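Side-chain contacts in Nrps/pks (Streptomyces albus, PDB 4OPE), which probably acts as a ketosynthase domain of an AT-less type I polyketide synthase, joining acyl units by carbon-carbon bond formation during oxazolomycin biosynthesis: residues R17-D22 with S347-A352; G343-G348 with G357-T362; G34-E39 with D224-S229. All blocks are in the same frame, centred on the assembly; numbering follows the deposited sequence.

Interaction 1. Residues R17-D22 with S347-A352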
loop_
_atom_site.group_PDB
_atom_site.type_symbol
_atom_site.label_atom_id
_atom_site.label_comp_id
_atom_site.label_asym_id
_atom_site.label_seq_id
_atom_site.Cartn_x
_atom_site.Cartn_y
_atom_site.Cartn_z
ATOM N N ARG A 17 5.233 -3.932 -19.842
ATOM C CA ARG A 17 5.076 -3.110 -21.030
ATOM C C ARG A 17 5.508 -1.724 -20.685
ATOM O O ARG A 17 5.143 -1.214 -19.643
ATOM C CB ARG A 17 3.632 -3.033 -21.452
ATOM C CG ARG A 17 3.038 -4.380 -21.744
ATOM C CD ARG A 17 1.528 -4.320 -21.807
ATOM N NE ARG A 17 1.100 -3.481 -22.921
ATOM C CZ ARG A 17 -0.158 -3.121 -23.136
ATOM N NH1 ARG A 17 -1.118 -3.526 -22.318
ATOM N NH2 ARG A 17 -0.452 -2.339 -24.162
ATOM N N TYR A 18 6.246 -1.110 -21.587
ATOM C CA TYR A 18 6.719 0.250 -21.425
ATOM C C TYR A 18 6.534 0.983 -22.762
ATOM O O TYR A 18 6.097 0.371 -23.749
ATOM C CB TYR A 18 8.169 0.203 -20.959
ATOM C CG TYR A 18 8.286 -0.557 -19.666
ATOM C CD1 TYR A 18 7.813 -0.022 -18.480
ATOM C CD2 TYR A 18 8.811 -1.826 -19.624
ATOM C CE1 TYR A 18 7.893 -0.713 -17.288
ATOM C CE2 TYR A 18 8.896 -2.538 -18.427
ATOM C CZ TYR A 18 8.424 -1.973 -17.258
ATOM O OH TYR A 18 8.504 -2.659 -16.072
ATOM N N PRO A 19 6.813 2.299 -22.797
ATOM C CA PRO A 19 6.616 3.048 -24.007
ATOM C C PRO A 19 7.355 2.441 -25.189
ATOM O O PRO A 19 8.571 2.221 -25.104
ATOM C CB PRO A 19 7.179 4.398 -23.651
ATOM C CG PRO A 19 6.827 4.530 -22.226
ATOM C CD PRO A 19 7.130 3.184 -21.676
ATOM N N LYS A 20 6.596 2.161 -26.269
ATOM C CA LYS A 20 7.115 1.579 -27.479
ATOM C C LYS A 20 7.650 0.167 -27.269
ATOM O O LYS A 20 8.445 -0.339 -28.058
ATOM C CB LYS A 20 8.200 2.503 -28.061
ATOM C CG LYS A 20 7.654 3.872 -28.403
ATOM C CD LYS A 20 8.589 4.576 -29.355
ATOM C CE LYS A 20 8.032 5.921 -29.774
ATOM N NZ LYS A 20 6.729 5.790 -30.492
ATOM N N ALA A 21 7.238 -0.475 -26.193
ATOM C CA ALA A 21 7.747 -1.792 -25.866
ATOM C C ALA A 21 6.598 -2.620 -25.302
ATOM O O ALA A 21 6.242 -2.516 -24.119
ATOM C CB ALA A 21 8.902 -1.693 -24.886
ATOM N N ASP A 22 6.007 -3.442 -26.150
ATOM C CA ASP A 22 4.867 -4.261 -25.720
ATOM C C ASP A 22 5.286 -5.553 -25.040
ATOM O O ASP A 22 4.488 -6.221 -24.411
ATOM C CB ASP A 22 3.894 -4.487 -26.871
ATOM C CG ASP A 22 2.935 -3.279 -27.056
ATOM O OD1 ASP A 22 2.556 -2.602 -26.016
ATOM O OD2 ASP A 22 2.572 -3.026 -28.232
ATOM N N SER A 347 15.691 8.285 -18.996
ATOM C CA SER A 347 16.192 9.136 -20.074
ATOM C C SER A 347 15.672 8.659 -21.424
ATOM O O SER A 347 15.553 9.437 -22.378
ATOM C CB SER A 347 17.698 9.164 -20.051
ATOM O OG SER A 347 18.243 7.871 -20.322
ATOM N N GLY A 348 15.271 7.407 -21.494
ATOM C CA GLY A 348 14.692 6.862 -22.702
ATOM C C GLY A 348 13.184 6.799 -22.796
ATOM O O GLY A 348 12.604 7.147 -23.837
ATOM N N ILE A 349 12.531 6.353 -21.726
ATOM C CA ILE A 349 11.064 6.252 -21.723
ATOM C C ILE A 349 10.352 7.309 -20.917
ATOM O O ILE A 349 9.153 7.413 -21.006
ATOM C CB ILE A 349 10.592 4.902 -21.136
ATOM C CG1 ILE A 349 11.055 4.728 -19.699
ATOM C CG2 ILE A 349 11.167 3.757 -21.935
ATOM C CD1 ILE A 349 10.341 3.618 -19.003
ATOM N N GLY A 350 11.056 8.021 -20.055
ATOM C CA GLY A 350 10.398 8.972 -19.166
ATOM C C GLY A 350 10.214 8.446 -17.763
ATOM O O GLY A 350 10.643 7.373 -17.450
ATOM N N HIS A 351 9.566 9.223 -16.928
ATOM C CA HIS A 351 9.367 8.900 -15.560
ATOM C C HIS A 351 8.054 8.144 -15.432
ATOM O O HIS A 351 6.995 8.759 -15.432
ATOM C CB HIS A 351 9.262 10.206 -14.805
ATOM C CG HIS A 351 9.174 10.066 -13.324
ATOM N ND1 HIS A 351 8.916 8.872 -12.705
ATOM C CD2 HIS A 351 9.328 10.974 -12.330
ATOM C CE1 HIS A 351 8.882 9.049 -11.392
ATOM N NE2 HIS A 351 9.129 10.314 -11.136
ATOM N N ALA A 352 8.117 6.810 -15.290
ATOM C CA ALA A 352 6.932 5.982 -15.229
ATOM C C ALA A 352 6.233 5.959 -13.869
ATOM O O ALA A 352 5.401 5.081 -13.613
ATOM C CB ALA A 352 7.253 4.570 -15.642
#
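P19 and I349 bring the two backbones nearest, 5.9 Å between their CA atoms, where a type II beta turn from Y18 to A21 lies against the end of helix 346-349. The meeting is buried in the thiolase-type fold of the ketosynthase: the turn follows strand 9-17 of the large mixed sheet, and I349 belongs to V-K-S-G-I-G-H, this chain's version of the ketosynthase VKSNIGH motif, with G348 in the place of its asparagine. A21 N to Y18 O (2.8 Å) closes the turn, and Y18 N to A21 O (2.9 Å) pairs the same two residues a second time. Proline suits its second position, because the pyrrolidine ring already fixes the phi required there. G350, which follows the helix, has positive phi and a backbone shape that calls for glycine, letting the chain turn off directly after I349.

The side chains meet through carbon. The CG-CD side of the P19 ring lies against the branched CB of I349, with CD 3.9 Å from that CB, and the two side chains cross at about a right angle. In I349 the first torsion is 60°, which sets CG1 between the backbone N and the carbonyl carbon and leaves CG2 beside the N, reaching toward P19 CD. The branch at CB thus puts two carbons, CB and CG2, against the ring. On the side of Y18, helix 356-370 adds A359, which touches both Y18 and I349, while F27 of helix 24-33 meets the tyrosine ring. The terminal methyl CD1 of I349 approaches the Y18 ring obliquely, ending 4.5 Å from its CD1.

Interaction 2. Residues G343-G348 with G357-T362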
loop_
_atom_site.group_PDB
_atom_site.type_symbol
_atom_site.label_atom_id
_atom_site.label_comp_id
_atom_site.label_asym_id
_atom_site.label_seq_id
_atom_site.Cartn_x
_atom_site.Cartn_y
_atom_site.Cartn_z
ATOM N N GLY A 343 23.391 5.429 -14.778
ATOM C CA GLY A 343 22.451 5.721 -15.858
ATOM C C GLY A 343 21.035 5.665 -15.342
ATOM O O GLY A 343 20.801 5.327 -14.187
ATOM N N SER A 344 20.077 6.019 -16.198
ATOM C CA SER A 344 18.679 5.969 -15.832
ATOM C C SER A 344 17.806 5.649 -17.003
ATOM O O SER A 344 17.797 6.385 -17.997
ATOM C CB SER A 344 18.197 7.284 -15.244
ATOM O OG SER A 344 16.804 7.211 -14.854
ATOM N N VAL A 345 16.989 4.612 -16.834
ATOM C CA VAL A 345 15.947 4.274 -17.774
ATOM C C VAL A 345 14.990 5.415 -18.128
ATOM O O VAL A 345 14.413 5.435 -19.204
ATOM C CB VAL A 345 15.142 3.062 -17.249
ATOM C CG1 VAL A 345 14.215 3.452 -16.109
ATOM C CG2 VAL A 345 14.377 2.364 -18.390
ATOM N N LYS A 346 14.822 6.369 -17.238
ATOM C CA LYS A 346 13.925 7.469 -17.491
ATOM C C LYS A 346 14.399 8.306 -18.699
ATOM O O LYS A 346 13.601 8.986 -19.363
ATOM C CB LYS A 346 13.838 8.354 -16.260
ATOM C CG LYS A 346 13.343 7.678 -15.016
ATOM C CD LYS A 346 13.095 8.635 -13.839
ATOM C CE LYS A 346 12.123 8.024 -12.836
ATOM N NZ LYS A 346 12.861 7.219 -11.821
ATOM N N SER A 347 15.691 8.285 -18.996
ATOM C CA SER A 347 16.192 9.136 -20.074
ATOM C C SER A 347 15.672 8.659 -21.424
ATOM O O SER A 347 15.553 9.437 -22.378
ATOM C CB SER A 347 17.698 9.164 -20.051
ATOM O OG SER A 347 18.243 7.871 -20.322
ATOM N N GLY A 348 15.271 7.407 -21.494
ATOM C CA GLY A 348 14.692 6.862 -22.702
ATOM C C GLY A 348 13.184 6.799 -22.796
ATOM O O GLY A 348 12.604 7.147 -23.837
ATOM N N GLY A 357 10.245 2.165 -10.753
ATOM C CA GLY A 357 11.099 1.144 -10.168
ATOM C C GLY A 357 11.088 -0.145 -10.946
ATOM O O GLY A 357 12.150 -0.745 -11.075
HETATM N N MSE A 358 9.932 -0.550 -11.485
HETATM C CA MSE A 358 9.863 -1.721 -12.348
HETATM C C MSE A 358 10.609 -1.553 -13.655
HETATM O O MSE A 358 11.308 -2.473 -14.071
HETATM C CB MSE A 358 8.443 -2.219 -12.748
HETATM C CG MSE A 358 7.680 -2.918 -11.632
HETATM SE SE MSE A 358 8.630 -4.558 -11.178
HETATM C CE MSE A 358 8.662 -4.413 -9.225
ATOM N N ALA A 359 10.444 -0.417 -14.333
ATOM C CA ALA A 359 11.256 -0.130 -15.543
ATOM C C ALA A 359 12.731 -0.229 -15.192
ATOM O O ALA A 359 13.537 -0.791 -15.946
ATOM C CB ALA A 359 10.957 1.262 -16.098
ATOM N N ALA A 360 13.080 0.322 -14.031
ATOM C CA ALA A 360 14.469 0.453 -13.646
ATOM C C ALA A 360 15.042 -0.961 -13.396
ATOM O O ALA A 360 16.122 -1.341 -13.875
ATOM C CB ALA A 360 14.581 1.320 -12.407
ATOM N N LEU A 361 14.275 -1.730 -12.642
ATOM C CA LEU A 361 14.665 -3.038 -12.219
ATOM C C LEU A 361 14.757 -3.960 -13.409
ATOM O O LEU A 361 15.658 -4.782 -13.504
ATOM C CB LEU A 361 13.588 -3.469 -11.298
ATOM C CG LEU A 361 13.523 -4.818 -10.688
ATOM C CD1 LEU A 361 14.837 -5.022 -9.999
ATOM C CD2 LEU A 361 12.398 -4.776 -9.661
ATOM N N THR A 362 13.811 -3.830 -14.330
ATOM C CA THR A 362 13.775 -4.649 -15.511
ATOM C C THR A 362 14.978 -4.337 -16.367
ATOM O O THR A 362 15.656 -5.232 -16.893
ATOM C CB THR A 362 12.481 -4.417 -16.289
ATOM O OG1 THR A 362 11.369 -4.782 -15.475
ATOM C CG2 THR A 362 12.417 -5.256 -17.540
#
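V345 packs on A359 and A360 where the chain, having left strand 340-343 of the thiolase-type sheet, enters short helix 346-349 and lies against the longer helix 356-370. Between the two segments the contact is apolar. Methyl CG1 of V345 does most of the touching: it is 3.9 Å from CB of A359 and also 3.9 Å from CA of A360, so it sits against the helix surface where these neighbours adjoin. A first torsion of 75° puts CG1 between the backbone N and the carbonyl carbon, while CG2 comes near the carbonyl O of A359. Alanines suit this face, since their small side chains let V345 come close to the helix backbone. V345 also touches F27 and L31 of helix 24-33.

Hydrogen bonds shape each segment from within. S344 stands before the turn into the helix, and its OG accepts from K346 N in a capping bond of 3.2 Å. Its carbonyl O is gripped twice, by the backbone N of S347 and by S347 OG at 2.8 Å, the hydroxyl lying nearly along the C=O axis. In the longer helix the carbonyl O of selenomethionine M358 is likewise shared: T362 N and T362 OG1 reach it from opposite faces of its plane, the hydroxyl at 2.7 Å.

Interaction 3. Residues G34-E39 with D224-S229; sequences GRDCVE and DGRCRS
D36 and R226 form a salt bridge in which the two flat groups stand almost perpendicular, with the carboxylate and guanidinium planes 89° apart. It joins the loop after helix 24-33 to the loop between helix 210-217 and strand 242-250, toward the outside of the thiolase-type ketosynthase fold. OD2 of D36 is 2.5 Å from NH2 of R226; the oxygen comes in obliquely to the guanidinium, so a single atom pair carries the bridge and not a side-by-side pair. The arginine reaches the aspartate because its chain bends at chi2 and chi3, swinging the guanidinium back toward segment 34-39.

V38 meets the same group from another direction. Its CB stands over one face of the guanidinium, offset toward the rim, and its methyl CG1 lies 3.8 Å from NH1 of R226; the two side chains run past each other in opposite senses. Valine is apt here, giving a compact apolar surface to a flat cation whose hydrogens point outward in its own plane. CG1 also touches the carbonyl O of G225, at 3.5 Å. That same oxygen accepts from R226 NE at 2.9 Å, the donor lying above the carbonyl plane, so the arginine is held to its own loop as well as across the contact. G225 has a positive phi that suits glycine.

Both aspartates also shape their own loops through Asx turns. D36 OD1 takes V38 N at 3.1 Å in a nearly straight bond (169°), leaving OD2 to the arginine, and D224 OD1 takes R226 N. D224 OD2 is gripped by NE and NH2 of R228. Nearby, W66 makes a cation-pi contact with R226, and H378 touches both D36 and R226.

These surroundings should stabilise the positive charge that R226 carries in any case, and the ion pair ties two irregular loops together by charge as well as by shape.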
loop_
_atom_site.group_PDB
_atom_site.type_symbol
_atom_site.label_atom_id
_atom_site.label_comp_id
_atom_site.label_asym_id
_atom_site.label_seq_id
_atom_site.Cartn_x
_atom_site.Cartn_y
_atom_site.Cartn_z
ATOM N N GLY A 34 19.534 2.814 -27.650
ATOM C CA GLY A 34 19.438 4.155 -27.117
ATOM C C GLY A 34 18.238 4.879 -27.702
ATOM O O GLY A 34 18.341 6.043 -28.082
ATOM N N ARG A 35 17.093 4.212 -27.759
ATOM C CA ARG A 35 15.935 4.789 -28.390
ATOM C C ARG A 35 15.188 5.746 -27.506
ATOM O O ARG A 35 14.924 5.481 -26.350
ATOM C CB ARG A 35 14.989 3.701 -28.825
ATOM C CG ARG A 35 13.707 4.192 -29.483
ATOM C CD ARG A 35 12.936 2.959 -29.936
ATOM N NE ARG A 35 11.848 3.282 -30.828
ATOM C CZ ARG A 35 10.914 2.434 -31.240
ATOM N NH1 ARG A 35 10.925 1.174 -30.827
ATOM N NH2 ARG A 35 9.948 2.855 -32.060
ATOM N N ASP A 36 14.804 6.870 -28.092
ATOM C CA ASP A 36 14.041 7.860 -27.381
ATOM C C ASP A 36 12.614 7.543 -27.670
ATOM O O ASP A 36 12.181 7.699 -28.801
ATOM C CB ASP A 36 14.382 9.239 -27.882
ATOM C CG ASP A 36 13.609 10.318 -27.170
ATOM O OD1 ASP A 36 12.633 9.996 -26.428
ATOM O OD2 ASP A 36 14.004 11.493 -27.357
ATOM N N CYS A 37 11.888 7.096 -26.642
ATOM C CA CYS A 37 10.527 6.580 -26.798
ATOM C C CYS A 37 9.431 7.587 -26.444
ATOM O O CYS A 37 8.249 7.235 -26.381
ATOM C CB CYS A 37 10.369 5.326 -25.940
ATOM S SG CYS A 37 11.622 4.070 -26.294
ATOM N N VAL A 38 9.804 8.837 -26.210
ATOM C CA VAL A 38 8.830 9.840 -25.825
ATOM C C VAL A 38 8.113 10.433 -27.033
ATOM O O VAL A 38 8.705 10.609 -28.075
ATOM C CB VAL A 38 9.494 10.947 -25.005
ATOM C CG1 VAL A 38 8.574 12.135 -24.935
ATOM C CG2 VAL A 38 9.824 10.426 -23.605
ATOM N N GLU A 39 6.839 10.747 -26.873
ATOM C CA GLU A 39 5.994 11.267 -27.960
ATOM C C GLU A 39 4.986 12.289 -27.405
ATOM O O GLU A 39 4.763 12.383 -26.207
ATOM C CB GLU A 39 5.193 10.149 -28.654
ATOM C CG GLU A 39 5.975 9.151 -29.487
ATOM C CD GLU A 39 6.571 9.740 -30.759
ATOM O OE1 GLU A 39 7.357 9.013 -31.435
ATOM O OE2 GLU A 39 6.288 10.931 -31.070
ATOM N N ASP A 224 11.036 20.591 -22.529
ATOM C CA ASP A 224 11.227 19.769 -23.748
ATOM C C ASP A 224 10.534 18.409 -23.680
ATOM O O ASP A 224 10.502 17.690 -24.624
ATOM C CB ASP A 224 12.707 19.593 -24.068
ATOM C CG ASP A 224 13.503 18.959 -22.917
ATOM O OD1 ASP A 224 12.979 18.699 -21.772
ATOM O OD2 ASP A 224 14.702 18.727 -23.180
ATOM N N GLY A 225 9.954 18.035 -22.567
ATOM C CA GLY A 225 9.362 16.704 -22.509
ATOM C C GLY A 225 10.404 15.604 -22.369
ATOM O O GLY A 225 10.193 14.498 -22.841
ATOM N N ARG A 226 11.517 15.901 -21.692
ATOM C CA ARG A 226 12.524 14.912 -21.464
ATOM C C ARG A 226 12.967 14.845 -20.007
ATOM O O ARG A 226 12.830 15.804 -19.251
ATOM C CB ARG A 226 13.734 15.180 -22.350
ATOM C CG ARG A 226 13.427 15.284 -23.838
ATOM C CD ARG A 226 12.870 13.998 -24.450
ATOM N NE ARG A 226 11.692 14.277 -25.297
ATOM C CZ ARG A 226 11.625 14.078 -26.602
ATOM N NH1 ARG A 226 10.513 14.376 -27.254
ATOM N NH2 ARG A 226 12.652 13.576 -27.245
ATOM N N CYS A 227 13.461 13.662 -19.636
ATOM C CA CYS A 227 14.263 13.456 -18.456
ATOM C C CYS A 227 15.706 13.380 -18.918
ATOM O O CYS A 227 16.135 12.366 -19.414
ATOM C CB CYS A 227 13.906 12.156 -17.750
ATOM S SG CYS A 227 12.237 12.106 -17.130
ATOM N N ARG A 228 16.437 14.474 -18.720
ATOM C CA ARG A 228 17.822 14.566 -19.092
ATOM C C ARG A 228 18.650 14.158 -17.906
ATOM O O ARG A 228 19.258 14.997 -17.232
ATOM C CB ARG A 228 18.130 15.997 -19.479
ATOM C CG ARG A 228 17.235 16.570 -20.569
ATOM C CD ARG A 228 17.836 17.893 -20.965
ATOM N NE ARG A 228 17.088 18.632 -21.944
ATOM C CZ ARG A 228 17.497 19.810 -22.434
ATOM N NH1 ARG A 228 18.643 20.387 -22.045
ATOM N NH2 ARG A 228 16.758 20.436 -23.327
ATOM N N SER A 229 18.680 12.857 -17.657
ATOM C CA SER A 229 19.219 12.315 -16.405
ATOM C C SER A 229 20.704 12.650 -16.290
ATOM O O SER A 229 21.479 12.220 -17.113
ATOM C CB SER A 229 18.989 10.804 -16.323
ATOM O OG SER A 229 17.649 10.436 -16.614
#

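In the fold
Interactions 1 and 2 are buried, about 10 Å between their centres and the chain centre, and rest on carbon contacts; interaction 3 lies about 19 Å out, is partly buried and relies on an ion pair. The first two share S347 and G348: V345 of interaction 2 leads into helix 346-349 and I349 of interaction 1 is its last residue. Y18 of interaction 1 continues the packing onto M358 and T362 of helix 356-370. Interaction 3 reaches the short helix 346-349 through the probable hydrogen bond from C37 N to G348 O, while C227 packs on K346 and S347. Segments 17-22 and 34-39 lie before and after helix 24-33 in the chain, and both come against residues of helix 346-349.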